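Local coordinates for structural polyprotein, VP3 (Israeli acute paralysis virus, PDB 5CDD) that probably serves as a structural component of the viral capsid, this chain being the VP3 coat protein cut from a longer structural polyprotein, at residues G160-G172 / I219-H231. Numbering follows the deposited sequence.
Sequences GVIPVKPTVNNIG and IYGANSENNWNFH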
loop_
_atom_site.group_PDB
_atom_site.type_symbol
_atom_site.label_atom_id
_atom_site.label_comp_id
_atom_site.label_asym_id
_atom_site.label_seq_id
_atom_site.Cartn_x
_atom_site.Cartn_y
_atom_site.Cartn_z
ATOM N N GLY B 160 -0.333 -1.431 59.990
ATOM C CA GLY B 160 -0.445 -2.798 60.463
ATOM C C GLY B 160 -1.840 -3.201 60.892
ATOM O O GLY B 160 -2.817 -2.514 60.598
ATOM N N VAL B 161 -1.925 -4.328 61.594
ATOM C CA VAL B 161 -3.199 -4.852 62.067
ATOM C C VAL B 161 -3.896 -3.864 62.992
ATOM O O VAL B 161 -3.249 -3.079 63.686
ATOM C CB VAL B 161 -3.008 -6.182 62.826
ATOM C CG1 VAL B 161 -4.360 -6.809 63.129
ATOM C CG2 VAL B 161 -2.153 -7.130 62.006
ATOM N N ILE B 162 -5.222 -3.912 62.997
ATOM C CA ILE B 162 -6.022 -3.027 63.830
ATOM C C ILE B 162 -6.554 -3.786 65.044
ATOM O O ILE B 162 -7.239 -4.798 64.895
ATOM C CB ILE B 162 -7.224 -2.473 63.040
ATOM C CG1 ILE B 162 -6.741 -1.854 61.727
ATOM C CG2 ILE B 162 -7.966 -1.439 63.873
ATOM C CD1 ILE B 162 -7.864 -1.418 60.811
ATOM N N PRO B 163 -6.235 -3.314 66.262
ATOM C CA PRO B 163 -6.717 -3.988 67.473
ATOM C C PRO B 163 -8.242 -4.001 67.446
ATOM O O PRO B 163 -8.874 -2.947 67.516
ATOM C CB PRO B 163 -6.169 -3.109 68.594
ATOM C CG PRO B 163 -4.901 -2.572 68.008
ATOM C CD PRO B 163 -5.330 -2.205 66.607
ATOM N N VAL B 164 -8.835 -5.185 67.339
ATOM C CA VAL B 164 -10.288 -5.275 67.274
ATOM C C VAL B 164 -10.930 -6.224 68.273
ATOM O O VAL B 164 -10.256 -7.019 68.929
ATOM C CB VAL B 164 -10.752 -5.696 65.860
ATOM C CG1 VAL B 164 -10.316 -4.659 64.836
ATOM C CG2 VAL B 164 -10.184 -7.062 65.511
ATOM N N LYS B 165 -12.251 -6.116 68.379
ATOM C CA LYS B 165 -13.052 -6.953 69.262
ATOM C C LYS B 165 -14.149 -7.567 68.399
ATOM O O LYS B 165 -15.258 -7.038 68.319
ATOM C CB LYS B 165 -13.689 -6.116 70.376
ATOM C CG LYS B 165 -12.703 -5.500 71.354
ATOM C CD LYS B 165 -13.419 -4.594 72.354
ATOM C CE LYS B 165 -12.431 -3.867 73.265
ATOM N NZ LYS B 165 -13.096 -2.841 74.123
ATOM N N PRO B 166 -13.843 -8.684 67.722
ATOM C CA PRO B 166 -14.826 -9.352 66.866
ATOM C C PRO B 166 -16.111 -9.692 67.614
ATOM O O PRO B 166 -16.098 -9.911 68.824
ATOM C CB PRO B 166 -14.080 -10.597 66.398
ATOM C CG PRO B 166 -12.665 -10.124 66.333
ATOM C CD PRO B 166 -12.531 -9.348 67.624
ATOM N N THR B 167 -17.216 -9.728 66.882
ATOM C CA THR B 167 -18.517 -10.044 67.454
ATOM C C THR B 167 -19.097 -11.219 66.680
ATOM O O THR B 167 -18.587 -11.587 65.622
ATOM C CB THR B 167 -19.477 -8.837 67.339
ATOM O OG1 THR B 167 -18.928 -7.724 68.054
ATOM C CG2 THR B 167 -20.846 -9.170 67.916
ATOM N N VAL B 168 -20.157 -11.813 67.216
ATOM C CA VAL B 168 -20.805 -12.941 66.566
ATOM C C VAL B 168 -21.222 -12.569 65.144
ATOM O O VAL B 168 -21.351 -13.436 64.279
ATOM C CB VAL B 168 -22.063 -13.381 67.355
ATOM C CG1 VAL B 168 -23.047 -12.222 67.453
ATOM C CG2 VAL B 168 -22.715 -14.580 66.678
ATOM N N ASN B 169 -21.412 -11.275 64.903
ATOM C CA ASN B 169 -21.840 -10.816 63.588
ATOM C C ASN B 169 -21.227 -9.503 63.105
ATOM O O ASN B 169 -21.741 -8.892 62.169
ATOM C CB ASN B 169 -23.358 -10.679 63.571
ATOM C CG ASN B 169 -23.870 -9.789 64.686
ATOM O OD1 ASN B 169 -23.239 -8.788 65.035
ATOM N ND2 ASN B 169 -25.024 -10.138 65.242
ATOM N N ASN B 170 -20.139 -9.062 63.726
ATOM C CA ASN B 170 -19.508 -7.813 63.309
ATOM C C ASN B 170 -18.088 -7.713 63.861
ATOM O O ASN B 170 -17.574 -8.662 64.450
ATOM C CB ASN B 170 -20.339 -6.622 63.800
ATOM C CG ASN B 170 -20.165 -5.382 62.932
ATOM O OD1 ASN B 170 -19.047 -4.965 62.632
ATOM N ND2 ASN B 170 -21.281 -4.782 62.534
ATOM N N ILE B 171 -17.458 -6.561 63.653
ATOM C CA ILE B 171 -16.101 -6.317 64.134
ATOM C C ILE B 171 -15.954 -4.854 64.541
ATOM O O ILE B 171 -16.264 -3.950 63.766
ATOM C CB ILE B 171 -15.047 -6.639 63.052
ATOM C CG1 ILE B 171 -15.081 -8.131 62.718
ATOM C CG2 ILE B 171 -13.658 -6.248 63.544
ATOM C CD1 ILE B 171 -14.098 -8.539 61.649
ATOM N N GLY B 172 -15.483 -4.627 65.763
ATOM C CA GLY B 172 -15.309 -3.273 66.250
ATOM C C GLY B 172 -13.907 -3.049 66.774
ATOM O O GLY B 172 -13.118 -3.989 66.844
ATOM N N ILE B 219 -15.519 -5.081 55.384
ATOM C CA ILE B 219 -16.332 -5.614 56.481
ATOM C C ILE B 219 -17.339 -6.678 56.036
ATOM O O ILE B 219 -17.964 -7.335 56.863
ATOM C CB ILE B 219 -17.110 -4.468 57.193
ATOM C CG1 ILE B 219 -17.659 -4.939 58.541
ATOM C CG2 ILE B 219 -18.229 -3.959 56.289
ATOM C CD1 ILE B 219 -16.575 -5.239 59.571
ATOM N N TYR B 220 -17.490 -6.854 54.729
ATOM C CA TYR B 220 -18.434 -7.832 54.190
ATOM C C TYR B 220 -18.318 -9.222 54.810
ATOM O O TYR B 220 -17.301 -9.902 54.666
ATOM C CB TYR B 220 -18.270 -7.931 52.668
ATOM C CG TYR B 220 -19.262 -8.843 51.976
ATOM C CD1 TYR B 220 -19.143 -10.231 52.056
ATOM C CD2 TYR B 220 -20.296 -8.316 51.205
ATOM C CE1 TYR B 220 -20.025 -11.073 51.377
ATOM C CE2 TYR B 220 -21.189 -9.149 50.520
ATOM C CZ TYR B 220 -21.045 -10.525 50.610
ATOM O OH TYR B 220 -21.908 -11.352 49.927
ATOM N N GLY B 221 -19.383 -9.637 55.492
ATOM C CA GLY B 221 -19.416 -10.940 56.130
ATOM C C GLY B 221 -18.335 -11.172 57.170
ATOM O O GLY B 221 -17.929 -12.311 57.401
ATOM N N ALA B 222 -17.876 -10.097 57.805
ATOM C CA ALA B 222 -16.830 -10.183 58.818
ATOM C C ALA B 222 -17.397 -10.357 60.224
ATOM O O ALA B 222 -18.298 -9.627 60.637
ATOM C CB ALA B 222 -15.955 -8.938 58.763
ATOM N N ASN B 223 -16.860 -11.331 60.951
ATOM C CA ASN B 223 -17.289 -11.612 62.316
ATOM C C ASN B 223 -16.224 -12.403 63.078
ATOM O O ASN B 223 -15.053 -12.410 62.694
ATOM C CB ASN B 223 -18.614 -12.382 62.313
ATOM C CG ASN B 223 -18.583 -13.598 61.410
ATOM O OD1 ASN B 223 -17.686 -14.437 61.506
ATOM N ND2 ASN B 223 -19.572 -13.705 60.530
ATOM N N SER B 224 -16.638 -13.064 64.155
ATOM C CA SER B 224 -15.736 -13.853 64.991
ATOM C C SER B 224 -14.957 -14.908 64.219
ATOM O O SER B 224 -13.740 -15.013 64.355
ATOM C CB SER B 224 -16.525 -14.537 66.107
ATOM O OG SER B 224 -17.279 -13.593 66.845
ATOM N N GLU B 225 -15.661 -15.687 63.408
ATOM C CA GLU B 225 -15.022 -16.746 62.638
ATOM C C GLU B 225 -14.397 -16.262 61.338
ATOM O O GLU B 225 -13.427 -16.847 60.855
ATOM C CB GLU B 225 -16.035 -17.849 62.335
ATOM C CG GLU B 225 -16.615 -18.531 63.569
ATOM C CD GLU B 225 -15.559 -19.222 64.417
ATOM O OE1 GLU B 225 -14.729 -19.965 63.849
ATOM O OE2 GLU B 225 -15.565 -19.032 65.653
ATOM N N ASN B 226 -14.944 -15.197 60.766
ATOM C CA ASN B 226 -14.411 -14.679 59.517
ATOM C C ASN B 226 -14.035 -13.208 59.645
ATOM O O ASN B 226 -14.869 -12.329 59.459
ATOM C CB ASN B 226 -15.443 -14.878 58.402
ATOM C CG ASN B 226 -14.933 -14.446 57.042
ATOM O OD1 ASN B 226 -13.820 -14.790 56.642
ATOM N ND2 ASN B 226 -15.758 -13.706 56.311
ATOM N N ASN B 227 -12.768 -12.952 59.951
ATOM C CA ASN B 227 -12.277 -11.592 60.118
ATOM C C ASN B 227 -10.917 -11.409 59.453
ATOM O O ASN B 227 -10.240 -10.413 59.687
ATOM C CB ASN B 227 -12.176 -11.261 61.613
ATOM C CG ASN B 227 -11.076 -12.037 62.312
ATOM O OD1 ASN B 227 -10.965 -13.249 62.153
ATOM N ND2 ASN B 227 -10.258 -11.339 63.089
ATOM N N TRP B 228 -10.524 -12.364 58.614
ATOM C CA TRP B 228 -9.229 -12.271 57.949
ATOM C C TRP B 228 -9.191 -11.354 56.740
ATOM O O TRP B 228 -8.206 -10.647 56.523
ATOM C CB TRP B 228 -8.726 -13.647 57.519
ATOM C CG TRP B 228 -7.286 -13.606 57.108
ATOM C CD1 TRP B 228 -6.213 -13.380 57.921
ATOM C CD2 TRP B 228 -6.754 -13.795 55.783
ATOM N NE1 TRP B 228 -5.048 -13.423 57.190
ATOM C CE2 TRP B 228 -5.351 -13.675 55.883
ATOM C CE3 TRP B 228 -7.330 -14.059 54.532
ATOM C CZ2 TRP B 228 -4.512 -13.806 54.768
ATOM C CZ3 TRP B 228 -6.491 -14.188 53.425
ATOM C CH2 TRP B 228 -5.098 -14.064 53.554
ATOM N N ASN B 229 -10.245 -11.383 55.935
ATOM C CA ASN B 229 -10.293 -10.535 54.753
ATOM C C ASN B 229 -10.368 -9.087 55.183
ATOM O O ASN B 229 -9.922 -8.191 54.469
ATOM C CB ASN B 229 -11.504 -10.870 53.883
ATOM C CG ASN B 229 -11.387 -12.224 53.219
ATOM O OD1 ASN B 229 -10.412 -12.505 52.516
ATOM N ND2 ASN B 229 -12.383 -13.073 53.438
ATOM N N PHE B 230 -10.935 -8.869 56.363
ATOM C CA PHE B 230 -11.073 -7.534 56.915
ATOM C C PHE B 230 -9.697 -6.912 57.112
ATOM O O PHE B 230 -9.446 -5.788 56.681
ATOM C CB PHE B 230 -11.803 -7.597 58.255
ATOM C CG PHE B 230 -11.936 -6.268 58.929
ATOM C CD1 PHE B 230 -12.845 -5.325 58.463
ATOM C CD2 PHE B 230 -11.124 -5.940 60.008
ATOM C CE1 PHE B 230 -12.943 -4.073 59.062
ATOM C CE2 PHE B 230 -11.213 -4.692 60.614
ATOM C CZ PHE B 230 -12.123 -3.756 60.141
ATOM N N HIS B 231 -8.807 -7.655 57.759
ATOM C CA HIS B 231 -7.456 -7.179 58.024
ATOM C C HIS B 231 -6.629 -7.052 56.753
ATOM O O HIS B 231 -5.716 -6.231 56.678
ATOM C CB HIS B 231 -6.755 -8.117 59.009
ATOM C CG HIS B 231 -7.363 -8.116 60.376
ATOM N ND1 HIS B 231 -7.417 -6.985 61.164
ATOM C CD2 HIS B 231 -7.955 -9.101 61.091
ATOM C CE1 HIS B 231 -8.017 -7.276 62.304
ATOM N NE2 HIS B 231 -8.354 -8.553 62.286
#
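Ile171 reaches from a short beta hairpin into the loop 219-227 and the short helix 228-231 that follows. Its CD1 touches the CB of Ala222, at 3.5 Å, and the CB of Asn227. The other branch, CG2, sits over one face of the Phe230 ring, 4.1 Å from CE2. This split follows from chi1 of -64°, which sets CG2 anti to the backbone N and places CG1 beside Ala222. Ile219 CD1 closes in on Ile171 CB. Val164, on the partner strand of the hairpin, brings CG2 to the edge of the His231 ring, 3.9 Å from CE1. Val161 CG1 comes obliquely to the same ring, 3.6 Å from ND1. Picornavirus-like capsid proteins are built on a beta jelly roll. Here two of its connecting loops pack together, the hairpin 164-173 following strand 150-159 and the loop leading to strand 236-247. At the hairpin turn, Ser224 OG donates to Thr167 O at 2.7 Å, from well above the carbonyl plane. Ser224 N adds a weak bond to the same oxygen. Asn223 rests its CB on this turn, while its OD1 takes the N-H of Asn226 in an Asx motif. Arg204 NH2 of a neighbouring subunit hydrogen-bonds to Val168 O.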